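Local coordinates for DNA topoisomerase 2-associated protein PAT1 (Saccharomyces cerevisiae, PDB 5LMG), which activates mRNA decapping and represses translation, its C-terminal domain binding the decapping enzyme Dcp2 and the Xrn1 exonuclease, at residues I55-Y59 with F102-I108. The protein carries 2 engineered substitutions. Sequence-based numbering, arbitrary orientation.
Sequences IETVY and FDKGIKI
Residues 55-59 form a helical turn inside helix 48-70, and helix 103-114 starts beside it, the short axes 10.2 Å apart at closest approach and 27° from parallel. Register is set by CA pairs Ile-55 with Gly-105 (6.1 Å) and Tyr-59 with Ile-108 (7.3 Å). At the N-cap position, Phe-102 is extended (phi/psi -107/140); its CD2 meets CD1 of Ile-55 (m, t) at 3.7 Å, and Leu-42, Ile-51 and Leu-52 also touch its side chain. Asp-103 then opens the helix, pointing away. Lys-104, its chi1 at -140° and the rest of its chain extended, runs over one face of the Tyr-59 ring (chi1 -90°, m; chi2 70°): CE lies 3.8 Å from the centroid, 5° off the normal (CH-pi), and NZ lies 4.9 Å from it (cation-pi). Lys-104 NZ forms a salt bridge with Glu-56 OE1 at 2.9 Å; its bond to Glu-56 OE2 at 3.0 Å is weak. Tyr-59 OH donates to Lys-104 O at 2.7 Å, a carbonyl whose own helical bond from Ile-108 N is weak (3.4 Å). At the closest CA pair, Ile-55 CG2 lies 4.1 Å from Gly-105 N. Ile-106 points away, onto Phe-160 and Ile-164, so helix 103-114 lies between helices 48-70 and 151-174 in this almost wholly helical domain, whose family is assigned to the TPR clan. Ile-108 (chi1 t, chi2 99°) closes the opposite ring face, its CD1 3.5 Å from the Tyr-59 centroid, while its CG2 reaches Val-58 CG1 at 4.2 Å.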
loop_
_atom_site.group_PDB
_atom_site.type_symbol
_atom_site.label_atom_id
_atom_site.label_comp_id
_atom_site.label_asym_id
_atom_site.label_seq_id
_atom_site.Cartn_x
_atom_site.Cartn_y
_atom_site.Cartn_z
ATOM N N ILE A 55 18.047 18.919 2.893
ATOM C CA ILE A 55 16.826 19.202 2.134
ATOM C C ILE A 55 16.973 20.551 1.404
ATOM O O ILE A 55 16.701 20.608 0.205
ATOM C CB ILE A 55 15.530 19.098 3.012
ATOM C CG1 ILE A 55 15.318 17.647 3.506
ATOM C CG2 ILE A 55 14.280 19.580 2.238
ATOM C CD1 ILE A 55 14.328 17.463 4.664
ATOM N N GLU A 56 17.459 21.602 2.116
ATOM C CA GLU A 56 17.681 22.955 1.563
ATOM C C GLU A 56 18.662 22.916 0.395
ATOM O O GLU A 56 18.405 23.546 -0.631
ATOM C CB GLU A 56 18.160 23.961 2.637
ATOM C CG GLU A 56 17.164 24.258 3.756
ATOM C CD GLU A 56 15.707 24.421 3.364
ATOM O OE1 GLU A 56 15.403 25.307 2.532
ATOM O OE2 GLU A 56 14.868 23.653 3.890
ATOM N N THR A 57 19.758 22.140 0.540
ATOM C CA THR A 57 20.772 21.903 -0.493
ATOM C C THR A 57 20.109 21.219 -1.713
ATOM O O THR A 57 20.308 21.680 -2.837
ATOM C CB THR A 57 21.949 21.097 0.094
ATOM O OG1 THR A 57 22.545 21.856 1.143
ATOM C CG2 THR A 57 23.010 20.752 -0.943
ATOM N N VAL A 58 19.293 20.165 -1.480
ATOM C CA VAL A 58 18.564 19.446 -2.540
ATOM C C VAL A 58 17.674 20.410 -3.347
ATOM O O VAL A 58 17.721 20.385 -4.583
ATOM C CB VAL A 58 17.788 18.200 -2.025
ATOM C CG1 VAL A 58 16.843 17.648 -3.095
ATOM C CG2 VAL A 58 18.752 17.108 -1.552
ATOM N N TYR A 59 16.902 21.273 -2.648
ATOM C CA TYR A 59 16.038 22.295 -3.266
ATOM C C TYR A 59 16.858 23.268 -4.131
ATOM O O TYR A 59 16.472 23.541 -5.268
ATOM C CB TYR A 59 15.197 23.036 -2.201
ATOM C CG TYR A 59 13.863 22.365 -1.944
ATOM C CD1 TYR A 59 13.791 21.140 -1.283
ATOM C CD2 TYR A 59 12.673 22.939 -2.388
ATOM C CE1 TYR A 59 12.572 20.498 -1.080
ATOM C CE2 TYR A 59 11.446 22.306 -2.190
ATOM C CZ TYR A 59 11.403 21.074 -1.553
ATOM O OH TYR A 59 10.205 20.424 -1.364
ATOM N N PHE A 102 10.330 14.301 6.375
ATOM C CA PHE A 102 9.839 15.674 6.235
ATOM C C PHE A 102 9.028 15.860 4.957
ATOM O O PHE A 102 9.406 15.316 3.913
ATOM C CB PHE A 102 11.013 16.665 6.277
ATOM C CG PHE A 102 11.784 16.647 7.578
ATOM C CD1 PHE A 102 11.375 17.418 8.660
ATOM C CD2 PHE A 102 12.911 15.841 7.728
ATOM C CE1 PHE A 102 12.075 17.384 9.870
ATOM C CE2 PHE A 102 13.608 15.802 8.942
ATOM C CZ PHE A 102 13.187 16.577 10.002
ATOM N N ASP A 103 7.919 16.632 5.033
ATOM C CA ASP A 103 7.049 16.914 3.872
ATOM C C ASP A 103 7.819 17.527 2.716
ATOM O O ASP A 103 7.572 17.167 1.563
ATOM C CB ASP A 103 5.874 17.824 4.244
ATOM C CG ASP A 103 5.052 17.304 5.390
ATOM O OD1 ASP A 103 4.526 16.169 5.281
ATOM O OD2 ASP A 103 4.954 18.016 6.407
ATOM N N LYS A 104 8.761 18.448 3.032
ATOM C CA LYS A 104 9.636 19.102 2.057
ATOM C C LYS A 104 10.471 18.068 1.261
ATOM O O LYS A 104 10.542 18.166 0.038
ATOM C CB LYS A 104 10.510 20.166 2.736
ATOM C CG LYS A 104 10.641 21.414 1.892
ATOM C CD LYS A 104 11.483 22.480 2.559
ATOM C CE LYS A 104 11.923 23.511 1.553
ATOM N NZ LYS A 104 12.644 24.633 2.205
ATOM N N GLY A 105 11.016 17.059 1.949
ATOM C CA GLY A 105 11.749 15.957 1.322
ATOM C C GLY A 105 10.862 15.168 0.370
ATOM O O GLY A 105 11.219 14.963 -0.790
ATOM N N ILE A 106 9.647 14.814 0.823
ATOM C CA ILE A 106 8.641 14.087 0.031
ATOM C C ILE A 106 8.201 14.878 -1.224
ATOM O O ILE A 106 8.194 14.325 -2.328
ATOM C CB ILE A 106 7.419 13.663 0.925
ATOM C CG1 ILE A 106 7.848 12.660 2.030
ATOM C CG2 ILE A 106 6.244 13.084 0.071
ATOM C CD1 ILE A 106 6.838 12.519 3.181
ATOM N N LYS A 107 7.866 16.172 -1.051
ATOM C CA LYS A 107 7.342 17.014 -2.127
ATOM C C LYS A 107 8.324 17.262 -3.304
ATOM O O LYS A 107 7.851 17.415 -4.424
ATOM C CB LYS A 107 6.773 18.323 -1.573
ATOM C CG LYS A 107 5.355 18.116 -1.022
ATOM C CD LYS A 107 5.075 18.961 0.208
ATOM C CE LYS A 107 4.114 20.078 -0.098
ATOM N NZ LYS A 107 3.916 20.978 1.070
ATOM N N ILE A 108 9.651 17.224 -3.075
ATOM C CA ILE A 108 10.654 17.436 -4.137
ATOM C C ILE A 108 10.937 16.155 -4.977
ATOM O O ILE A 108 11.541 16.258 -6.049
ATOM C CB ILE A 108 11.959 18.068 -3.558
ATOM C CG1 ILE A 108 12.883 18.673 -4.651
ATOM C CG2 ILE A 108 12.734 17.116 -2.653
ATOM C CD1 ILE A 108 12.761 20.122 -4.819
#